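Local atomic coordinates of HmuY protein (Prevotella intermedia, PDB entry 6R2H), a protein that probably serves as a hemophore-like heme-binding protein of the HmuY family, captured here in its heme-free form. Residues Thr3-Phe8 with Ser184-Phe189; Gly153-Val158 with Ala165-Phe170; Ile21-Gly26 with Lys68-Phe73. All blocks are in the same frame, centred on the assembly; numbering follows the deposited sequence.

Overall arrangement
Interactions 1 and 2 lie in the same antiparallel sheet, their centres about 9 Å apart: strands 165-174 and 181-190 are neighbours there, joined by bonds such as Asp186 O to Lys169 N, 2.8 Å. Interaction 3 belongs to a second, smaller sheet; its centre is about 11 Å from that of interaction 1 and about 14 Å from that of interaction 2. Apolar side chains fill the gap between the sheets: Phe8 CZ lies 3.5 Å from Ile21 CD1, Phe170 CE1 3.6 Å from Phe73 CZ, and Ala166 meets Leu23. Tyr187 OH also bonds to Leu23 O. A glycerol, probably from the crystallisation liquor, sits at interaction 3 beside Phe189.

Interaction 1. Residues Thr3-Phe8 with Ser184-Phe189; sequences TQVKHF and SFDYKF
Lys6-Phe8 pair with Phe185-Tyr187 as antiparallel strands, an edge contact that sets the N-terminal strand 6-11 on the outer flank of the large sheet, next to strand 181-190. Lys6 and Tyr187 form a hydrogen-bonded pair, with Lys6 N only 2.7 Å from Tyr187 O; Phe8 and Phe185 form the next such pair, and His7 faces Asp186 in the non-hydrogen-bonded pair between them. On the face carrying Lys6, Phe8, Phe185 and Tyr187, two aliphatic carbons sit over rings. Lys6 CB lies 3.8 Å from the centroid of the Tyr187 ring, and Phe8 CB lies over one face of the Phe185 ring, also as a CH-pi contact, offset toward the rim. The Phe8 and Phe185 rings themselves are nearly parallel, planes 15° apart, but slid so far that they barely overlap. Strand 6-11 is an outermost strand of this nine-stranded antiparallel sheet within the chain, and Phe8 turns inward to the small sheet, its ring meeting Phe28 edge-to-face. With CG anti to the backbone N (chi1 -179°), the His7 ring lies on the other face beside Asp186, where ND1 makes two weak, bent bonds, to Asp186 OD1 at 2.8 Å and to Phe185 O at 3.0 Å, while Ser184 OG lies at the ring edge, 3.2 Å from CE1. NE2 bonds Glu9, so both ring nitrogens have partners, those of ND1 weak. Val5 CG2 packs on the extended Lys188 chain, 3.7 Å from CE; Lys188 NZ is held by the carbonyls of Leu93 and Ile96. Beyond the regular pairing, poorly ordered Thr3 bonds Phe189 twice: its N donates to Phe189 O, while its OG1 accepts from Phe189 N at 3.1 Å and donates to Gln4 O.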
loop_
_atom_site.group_PDB
_atom_site.type_symbol
_atom_site.label_atom_id
_atom_site.label_comp_id
_atom_site.label_asym_id
_atom_site.label_seq_id
_atom_site.Cartn_x
_atom_site.Cartn_y
_atom_site.Cartn_z
ATOM N N THR A 3 -10.748 1.018 -19.898
ATOM C CA THR A 3 -9.635 1.519 -20.691
ATOM C C THR A 3 -8.865 0.330 -21.263
ATOM O O THR A 3 -9.168 -0.815 -20.929
ATOM C CB THR A 3 -8.741 2.469 -19.873
ATOM O OG1 THR A 3 -8.133 1.762 -18.788
ATOM C CG2 THR A 3 -9.457 3.708 -19.368
ATOM N N GLN A 4 -7.872 0.608 -22.119
ATOM C CA GLN A 4 -6.842 -0.384 -22.383
ATOM C C GLN A 4 -6.150 -0.711 -21.060
ATOM O O GLN A 4 -6.481 -0.133 -20.019
ATOM C CB GLN A 4 -5.832 0.122 -23.415
ATOM C CG GLN A 4 -6.186 -0.236 -24.855
ATOM C CD GLN A 4 -6.219 -1.720 -25.144
ATOM O OE1 GLN A 4 -5.483 -2.516 -24.555
ATOM N NE2 GLN A 4 -7.079 -2.109 -26.071
ATOM N N VAL A 5 -5.188 -1.641 -21.120
ATOM C CA VAL A 5 -4.298 -1.938 -20.009
ATOM C C VAL A 5 -3.264 -0.819 -19.918
ATOM O O VAL A 5 -2.615 -0.504 -20.915
ATOM C CB VAL A 5 -3.611 -3.301 -20.202
ATOM C CG1 VAL A 5 -2.390 -3.449 -19.298
ATOM C CG2 VAL A 5 -4.591 -4.444 -19.991
ATOM N N LYS A 6 -3.134 -0.227 -18.722
ATOM C CA LYS A 6 -2.126 0.789 -18.469
ATOM C C LYS A 6 -1.054 0.192 -17.556
ATOM O O LYS A 6 -1.234 -0.894 -16.998
ATOM C CB LYS A 6 -2.733 2.063 -17.867
ATOM C CG LYS A 6 -4.095 2.525 -18.387
ATOM C CD LYS A 6 -4.057 3.607 -19.450
ATOM C CE LYS A 6 -4.945 3.270 -20.631
ATOM N NZ LYS A 6 -5.533 4.475 -21.271
ATOM N N HIS A 7 0.077 0.904 -17.450
ATOM C CA HIS A 7 1.189 0.463 -16.635
ATOM C C HIS A 7 1.587 1.559 -15.652
ATOM O O HIS A 7 1.502 2.744 -15.958
ATOM C CB HIS A 7 2.336 -0.044 -17.512
ATOM C CG HIS A 7 3.508 -0.538 -16.725
ATOM N ND1 HIS A 7 3.403 -1.538 -15.773
ATOM C CD2 HIS A 7 4.811 -0.183 -16.744
ATOM C CE1 HIS A 7 4.590 -1.767 -15.240
ATOM N NE2 HIS A 7 5.473 -0.963 -15.828
ATOM N N PHE A 8 1.971 1.134 -14.445
ATOM C CA PHE A 8 2.544 2.008 -13.445
ATOM C C PHE A 8 3.783 1.341 -12.857
ATOM O O PHE A 8 3.767 0.147 -12.544
ATOM C CB PHE A 8 1.555 2.280 -12.310
ATOM C CG PHE A 8 2.161 3.102 -11.198
ATOM C CD1 PHE A 8 2.960 2.507 -10.228
ATOM C CD2 PHE A 8 1.966 4.474 -11.135
ATOM C CE1 PHE A 8 3.553 3.258 -9.226
ATOM C CE2 PHE A 8 2.553 5.222 -10.124
ATOM C CZ PHE A 8 3.360 4.618 -9.183
ATOM N N SER A 184 5.207 -1.935 -9.005
ATOM C CA SER A 184 4.955 -2.007 -10.436
ATOM C C SER A 184 3.700 -2.843 -10.684
ATOM O O SER A 184 3.566 -3.903 -10.080
ATOM C CB SER A 184 6.127 -2.622 -11.113
ATOM O OG SER A 184 6.020 -2.464 -12.511
ATOM N N PHE A 185 2.778 -2.366 -11.537
ATOM C CA PHE A 185 1.589 -3.133 -11.887
ATOM C C PHE A 185 1.002 -2.687 -13.221
ATOM O O PHE A 185 1.294 -1.599 -13.711
ATOM C CB PHE A 185 0.504 -3.020 -10.812
ATOM C CG PHE A 185 0.095 -1.615 -10.433
ATOM C CD1 PHE A 185 -0.901 -0.945 -11.140
ATOM C CD2 PHE A 185 0.690 -0.970 -9.357
ATOM C CE1 PHE A 185 -1.297 0.338 -10.787
ATOM C CE2 PHE A 185 0.295 0.312 -9.002
ATOM C CZ PHE A 185 -0.700 0.961 -9.713
ATOM N N ASP A 186 0.163 -3.554 -13.793
ATOM C CA ASP A 186 -0.688 -3.208 -14.920
ATOM C C ASP A 186 -2.117 -3.132 -14.416
ATOM O O ASP A 186 -2.447 -3.782 -13.420
ATOM C CB ASP A 186 -0.617 -4.253 -16.034
ATOM C CG ASP A 186 0.789 -4.478 -16.557
ATOM O OD1 ASP A 186 1.546 -3.492 -16.641
ATOM O OD2 ASP A 186 1.121 -5.639 -16.851
ATOM N N TYR A 187 -2.946 -2.346 -15.116
ATOM C CA TYR A 187 -4.296 -2.115 -14.636
ATOM C C TYR A 187 -5.235 -1.617 -15.731
ATOM O O TYR A 187 -4.813 -1.041 -16.728
ATOM C CB TYR A 187 -4.286 -1.084 -13.511
ATOM C CG TYR A 187 -3.891 0.321 -13.892
ATOM C CD1 TYR A 187 -2.555 0.670 -14.003
ATOM C CD2 TYR A 187 -4.845 1.316 -14.082
ATOM C CE1 TYR A 187 -2.177 1.966 -14.304
ATOM C CE2 TYR A 187 -4.483 2.619 -14.385
ATOM C CZ TYR A 187 -3.140 2.943 -14.496
ATOM O OH TYR A 187 -2.747 4.218 -14.799
ATOM N N LYS A 188 -6.526 -1.824 -15.489
ATOM C CA LYS A 188 -7.554 -1.240 -16.318
ATOM C C LYS A 188 -8.372 -0.339 -15.411
ATOM O O LYS A 188 -8.727 -0.737 -14.305
ATOM C CB LYS A 188 -8.451 -2.325 -16.920
ATOM C CG LYS A 188 -7.768 -3.292 -17.878
ATOM C CD LYS A 188 -8.757 -4.253 -18.528
ATOM C CE LYS A 188 -8.099 -5.303 -19.395
ATOM N NZ LYS A 188 -9.077 -6.294 -19.895
ATOM N N PHE A 189 -8.661 0.869 -15.903
ATOM C CA PHE A 189 -9.478 1.818 -15.170
ATOM C C PHE A 189 -10.891 1.831 -15.752
ATOM O O PHE A 189 -11.060 1.839 -16.969
ATOM C CB PHE A 189 -8.817 3.195 -15.155
ATOM C CG PHE A 189 -9.498 4.180 -14.240
ATOM C CD1 PHE A 189 -9.386 4.050 -12.867
ATOM C CD2 PHE A 189 -10.259 5.223 -14.750
ATOM C CE1 PHE A 189 -10.018 4.952 -12.026
ATOM C CE2 PHE A 189 -10.908 6.109 -13.907
ATOM C CZ PHE A 189 -10.759 5.990 -12.547
#

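Interaction 2. Residues Gly153-Val158 with Ala165-Phe170; sequences GNVFAV and AALIKF
Gly153 O takes the ammonium of Lys169, NZ lying 2.7 Å away in the carbonyl plane on a lone pair. The Lys169 chain runs extended until chi4 (62°) swings NZ aside; the same nitrogen also bonds Thr91 O. Asn154 O reaches the partner strand through a water, which donates to it and accepts from Phe170 N at 2.8 Å. Val155 CG1 rests on Leu167 CB, 3.9 Å apart. From Phe156 onward the pairing is regular: Phe156 N to Ile168 O (2.7 Å) and the return bond from Ile168 N. This is a beta hairpin of strands 155-160 and 165-174 inside the large antiparallel sheet, flanked by strand 83-87 beyond the first and strand 181-190 beyond the second. The Phe156 side chain crosses that of Phe170 at about a right angle: the edge of Phe170 turns to the face of Phe156 in an offset edge-to-face pair, centroids 5.5 Å apart and planes at 82°. Ala157 CB touches Leu167 CD2 on the opposite face of the sheet. Val158 exchanges two backbone bonds with Ala166, and its CG2 packs against Ile168 CD1 at 3.7 Å.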
loop_
_atom_site.group_PDB
_atom_site.type_symbol
_atom_site.label_atom_id
_atom_site.label_comp_id
_atom_site.label_asym_id
_atom_site.label_seq_id
_atom_site.Cartn_x
_atom_site.Cartn_y
_atom_site.Cartn_z
ATOM N N GLY A 153 0.090 -13.106 -8.405
ATOM C CA GLY A 153 -0.289 -12.869 -9.784
ATOM C C GLY A 153 -1.754 -12.483 -9.955
ATOM O O GLY A 153 -2.171 -12.174 -11.066
ATOM N N ASN A 154 -2.521 -12.497 -8.859
ATOM C CA ASN A 154 -3.966 -12.384 -8.944
ATOM C C ASN A 154 -4.356 -10.968 -9.321
ATOM O O ASN A 154 -3.722 -10.015 -8.874
ATOM C CB ASN A 154 -4.633 -12.669 -7.601
ATOM C CG ASN A 154 -4.225 -14.004 -7.017
ATOM O OD1 ASN A 154 -3.044 -14.357 -6.955
ATOM N ND2 ASN A 154 -5.216 -14.782 -6.618
ATOM N N VAL A 155 -5.418 -10.849 -10.122
ATOM C CA VAL A 155 -5.994 -9.546 -10.406
ATOM C C VAL A 155 -6.783 -9.111 -9.176
ATOM O O VAL A 155 -7.587 -9.879 -8.662
ATOM C CB VAL A 155 -6.867 -9.554 -11.681
ATOM C CG1 VAL A 155 -7.531 -8.205 -11.902
ATOM C CG2 VAL A 155 -6.072 -9.955 -12.918
ATOM N N PHE A 156 -6.519 -7.889 -8.705
ATOM C CA PHE A 156 -7.277 -7.289 -7.624
ATOM C C PHE A 156 -8.369 -6.407 -8.224
ATOM O O PHE A 156 -8.097 -5.605 -9.114
ATOM C CB PHE A 156 -6.358 -6.457 -6.720
ATOM C CG PHE A 156 -5.401 -7.273 -5.897
ATOM C CD1 PHE A 156 -4.234 -7.773 -6.452
ATOM C CD2 PHE A 156 -5.683 -7.555 -4.568
ATOM C CE1 PHE A 156 -3.364 -8.537 -5.689
ATOM C CE2 PHE A 156 -4.818 -8.326 -3.809
ATOM C CZ PHE A 156 -3.659 -8.810 -4.370
ATOM N N ALA A 157 -9.596 -6.546 -7.709
ATOM C CA ALA A 157 -10.719 -5.699 -8.079
ATOM C C ALA A 157 -10.920 -4.636 -7.005
ATOM O O ALA A 157 -10.883 -4.958 -5.822
ATOM C CB ALA A 157 -11.955 -6.550 -8.229
ATOM N N VAL A 158 -11.116 -3.375 -7.432
ATOM C CA VAL A 158 -11.279 -2.226 -6.542
ATOM C C VAL A 158 -12.500 -1.401 -6.972
ATOM O O VAL A 158 -12.549 -0.937 -8.114
ATOM C CB VAL A 158 -10.018 -1.334 -6.498
ATOM C CG1 VAL A 158 -9.960 -0.508 -5.225
ATOM C CG2 VAL A 158 -8.741 -2.138 -6.640
ATOM N N ALA A 165 -13.784 2.313 -10.758
ATOM C CA ALA A 165 -13.351 0.982 -10.393
ATOM C C ALA A 165 -12.041 0.682 -11.115
ATOM O O ALA A 165 -11.681 1.387 -12.065
ATOM C CB ALA A 165 -14.440 -0.007 -10.744
ATOM N N ALA A 166 -11.327 -0.354 -10.649
ATOM C CA ALA A 166 -10.102 -0.758 -11.324
ATOM C C ALA A 166 -9.819 -2.250 -11.162
ATOM O O ALA A 166 -10.232 -2.885 -10.192
ATOM C CB ALA A 166 -8.950 0.075 -10.821
ATOM N N LEU A 167 -9.073 -2.786 -12.128
ATOM C CA LEU A 167 -8.591 -4.156 -12.090
ATOM C C LEU A 167 -7.072 -4.114 -12.229
ATOM O O LEU A 167 -6.550 -3.623 -13.233
ATOM C CB LEU A 167 -9.224 -4.922 -13.257
ATOM C CG LEU A 167 -10.751 -5.026 -13.272
ATOM C CD1 LEU A 167 -11.212 -5.443 -14.657
ATOM C CD2 LEU A 167 -11.238 -6.026 -12.228
ATOM N N ILE A 168 -6.368 -4.618 -11.210
ATOM C CA ILE A 168 -4.939 -4.383 -11.059
ATOM C C ILE A 168 -4.226 -5.731 -10.959
ATOM O O ILE A 168 -4.630 -6.592 -10.178
ATOM C CB ILE A 168 -4.658 -3.500 -9.813
ATOM C CG1 ILE A 168 -5.423 -2.173 -9.844
ATOM C CG2 ILE A 168 -3.170 -3.294 -9.558
ATOM C CD1 ILE A 168 -5.544 -1.511 -8.490
ATOM N N LYS A 169 -3.137 -5.892 -11.718
ATOM C CA LYS A 169 -2.272 -7.049 -11.563
ATOM C C LYS A 169 -0.851 -6.556 -11.301
ATOM O O LYS A 169 -0.297 -5.821 -12.115
ATOM C CB LYS A 169 -2.371 -7.933 -12.810
ATOM C CG LYS A 169 -1.387 -9.093 -12.904
ATOM C CD LYS A 169 -1.487 -9.804 -14.234
ATOM C CE LYS A 169 -0.503 -10.944 -14.388
ATOM N NZ LYS A 169 -0.752 -11.981 -13.361
ATOM N N PHE A 170 -0.281 -6.963 -10.159
ATOM C CA PHE A 170 1.037 -6.518 -9.727
ATOM C C PHE A 170 2.134 -7.262 -10.487
ATOM O O PHE A 170 2.010 -8.448 -10.773
ATOM C CB PHE A 170 1.143 -6.597 -8.203
ATOM C CG PHE A 170 0.276 -5.580 -7.506
ATOM C CD1 PHE A 170 0.751 -4.301 -7.235
ATOM C CD2 PHE A 170 -1.039 -5.881 -7.161
ATOM C CE1 PHE A 170 -0.052 -3.356 -6.607
ATOM C CE2 PHE A 170 -1.850 -4.937 -6.537
ATOM C CZ PHE A 170 -1.354 -3.673 -6.268
HETATM O O HOH W 1 -1.454 -8.786 -8.325
#

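Interaction 3. Residues Ile21-Gly26 with Lys68-Phe73; sequences IDLETG and KWDIAF. With GOL (glycerol), chain C.
The Phe73 ring receives Ile21 CD1 at its edge, close to its plane and 3.9 Å from CD2, while the Trp69 indole has Ile71 CA at its own edge and pairs edge-to-face with Tyr20. Two aspartate carboxylates meet beside them. Asp70 OD2 accepts Leu23 N through its anti lone pair, a short bond of 2.6 Å, and Leu23 CB lies against the same oxygen. Asp22 CG stands anti to its backbone N (chi1 -179°), and OD1 is met on the anti side, 35° out of the carboxylate plane, by Glu24 N, forming an Asx turn that starts the loop between strands 17-21 and 28-32. Where strand 17-21 ends and strand 71-74 begins, the backbones form a classic beta bulge: Asp70 and Ile71 both face Ile21. Ile21 N donates to Ile71 O at 2.8 Å, whereas Ile21 O accepts a good bond from Asp70 N, also 2.8 Å, and a weak one from Ile71 N. Asp70 lies beside Asp22: Asp70 OD2 and Asp22 OD1 stand 3.5 Å apart, two acceptors with no bond between them; such crowding of acidic groups may raise the proton affinity of one of them. A glycerol, probably from the crystallisation liquor, sits at the pair: its O1 donates to Asp70 OD1 at 2.8 Å, and its O2 lies near the oxygens of both aspartates in weak contacts. Asn164 binds the same molecule. On the apolar side, Leu23 CD2 approaches Ile71 CD1 at 4.3 Å, and both side chains pack against the large sheet, Leu23 on Ala166 and Ile71 on Ile168.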
loop_
_atom_site.group_PDB
_atom_site.type_symbol
_atom_site.label_atom_id
_atom_site.label_comp_id
_atom_site.label_asym_id
_atom_site.label_seq_id
_atom_site.Cartn_x
_atom_site.Cartn_y
_atom_site.Cartn_z
ATOM N N ILE A 21 -1.363 7.358 -5.916
ATOM C CA ILE A 21 -1.551 7.157 -7.348
ATOM C C ILE A 21 -2.967 7.517 -7.772
ATOM O O ILE A 21 -3.931 6.988 -7.233
ATOM C CB ILE A 21 -1.189 5.728 -7.770
ATOM C CG1 ILE A 21 0.207 5.370 -7.260
ATOM C CG2 ILE A 21 -1.300 5.584 -9.284
ATOM C CD1 ILE A 21 0.521 3.903 -7.255
ATOM N N ASP A 22 -3.060 8.409 -8.760
ATOM C CA ASP A 22 -4.305 8.678 -9.463
ATOM C C ASP A 22 -4.417 7.683 -10.612
ATOM O O ASP A 22 -3.684 7.784 -11.592
ATOM C CB ASP A 22 -4.330 10.104 -10.011
ATOM C CG ASP A 22 -5.612 10.456 -10.737
ATOM O OD1 ASP A 22 -6.408 9.541 -11.035
ATOM O OD2 ASP A 22 -5.823 11.667 -10.963
ATOM N N LEU A 23 -5.338 6.724 -10.497
ATOM C CA LEU A 23 -5.358 5.627 -11.455
ATOM C C LEU A 23 -5.838 6.122 -12.820
ATOM O O LEU A 23 -5.429 5.592 -13.851
ATOM C CB LEU A 23 -6.194 4.465 -10.910
ATOM C CG LEU A 23 -5.469 3.564 -9.900
ATOM C CD1 LEU A 23 -6.379 2.463 -9.400
ATOM C CD2 LEU A 23 -4.179 2.957 -10.461
ATOM N N GLU A 24 -6.668 7.176 -12.804
ATOM C CA GLU A 24 -7.266 7.731 -14.008
ATOM C C GLU A 24 -6.192 8.342 -14.910
ATOM O O GLU A 24 -6.224 8.144 -16.115
ATOM C CB GLU A 24 -8.356 8.736 -13.626
ATOM C CG GLU A 24 -9.185 9.234 -14.796
ATOM C CD GLU A 24 -10.320 10.157 -14.374
ATOM O OE1 GLU A 24 -10.230 10.745 -13.271
ATOM O OE2 GLU A 24 -11.299 10.278 -15.136
ATOM N N THR A 25 -5.223 9.050 -14.319
ATOM C CA THR A 25 -4.238 9.820 -15.061
ATOM C C THR A 25 -2.891 9.100 -15.099
ATOM O O THR A 25 -2.036 9.432 -15.924
ATOM C CB THR A 25 -4.062 11.215 -14.450
ATOM O OG1 THR A 25 -3.413 11.114 -13.179
ATOM C CG2 THR A 25 -5.371 11.968 -14.332
ATOM N N GLY A 26 -2.700 8.134 -14.190
ATOM C CA GLY A 26 -1.456 7.388 -14.122
ATOM C C GLY A 26 -0.345 8.156 -13.410
ATOM O O GLY A 26 0.783 7.664 -13.327
ATOM N N LYS A 68 -5.797 14.336 -5.744
ATOM C CA LYS A 68 -6.389 13.296 -6.563
ATOM C C LYS A 68 -5.552 12.025 -6.441
ATOM O O LYS A 68 -4.432 11.960 -6.952
ATOM C CB LYS A 68 -6.557 13.788 -8.008
ATOM C CG LYS A 68 -7.782 14.671 -8.210
ATOM C CD LYS A 68 -7.834 15.386 -9.540
ATOM C CE LYS A 68 -8.737 16.604 -9.506
ATOM N NZ LYS A 68 -8.409 17.569 -10.583
ATOM N N TRP A 69 -6.124 11.014 -5.777
ATOM C CA TRP A 69 -5.494 9.709 -5.688
ATOM C C TRP A 69 -6.564 8.657 -5.441
ATOM O O TRP A 69 -7.628 8.973 -4.926
ATOM C CB TRP A 69 -4.400 9.693 -4.602
ATOM C CG TRP A 69 -4.917 9.877 -3.203
ATOM C CD1 TRP A 69 -5.281 11.048 -2.594
ATOM C CD2 TRP A 69 -5.147 8.842 -2.228
ATOM N NE1 TRP A 69 -5.705 10.817 -1.313
ATOM C CE2 TRP A 69 -5.632 9.471 -1.059
ATOM C CE3 TRP A 69 -4.983 7.450 -2.226
ATOM C CZ2 TRP A 69 -5.957 8.749 0.090
ATOM C CZ3 TRP A 69 -5.292 6.738 -1.085
ATOM C CH2 TRP A 69 -5.779 7.382 0.057
ATOM N N ASP A 70 -6.242 7.400 -5.783
ATOM C CA ASP A 70 -7.152 6.276 -5.638
ATOM C C ASP A 70 -6.565 5.258 -4.664
ATOM O O ASP A 70 -7.277 4.788 -3.771
ATOM C CB ASP A 70 -7.468 5.668 -7.004
ATOM C CG ASP A 70 -8.107 6.677 -7.930
ATOM O OD1 ASP A 70 -9.170 7.216 -7.544
ATOM O OD2 ASP A 70 -7.507 6.940 -9.010
ATOM N N ILE A 71 -5.279 4.923 -4.874
ATOM C CA ILE A 71 -4.556 3.978 -4.034
ATOM C C ILE A 71 -3.191 4.566 -3.678
ATOM O O ILE A 71 -2.674 5.444 -4.380
ATOM C CB ILE A 71 -4.428 2.577 -4.675
ATOM C CG1 ILE A 71 -3.545 2.586 -5.928
ATOM C CG2 ILE A 71 -5.793 1.974 -4.932
ATOM C CD1 ILE A 71 -3.305 1.232 -6.567
ATOM N N ALA A 72 -2.610 4.035 -2.591
ATOM C CA ALA A 72 -1.369 4.546 -2.035
ATOM C C ALA A 72 -0.541 3.399 -1.464
ATOM O O ALA A 72 -1.088 2.400 -0.998
ATOM C CB ALA A 72 -1.652 5.627 -1.014
ATOM N N PHE A 73 0.784 3.573 -1.517
ATOM C CA PHE A 73 1.729 2.565 -1.073
ATOM C C PHE A 73 2.765 3.180 -0.138
ATOM O O PHE A 73 3.257 4.283 -0.370
ATOM C CB PHE A 73 2.366 1.831 -2.258
ATOM C CG PHE A 73 1.384 1.032 -3.078
ATOM C CD1 PHE A 73 1.068 -0.273 -2.725
ATOM C CD2 PHE A 73 0.753 1.592 -4.183
ATOM C CE1 PHE A 73 0.162 -1.016 -3.473
ATOM C CE2 PHE A 73 -0.150 0.848 -4.932
ATOM C CZ PHE A 73 -0.455 -0.448 -4.568
HETATM C C1 GOL C . -10.636 9.326 -9.336
HETATM O O1 GOL C . -10.681 7.958 -9.738
HETATM C C2 GOL C . -9.387 10.029 -9.832
HETATM O O2 GOL C . -8.351 10.013 -8.845
HETATM C C3 GOL C . -9.642 11.440 -10.325
HETATM O O3 GOL C . -10.286 12.253 -9.346
#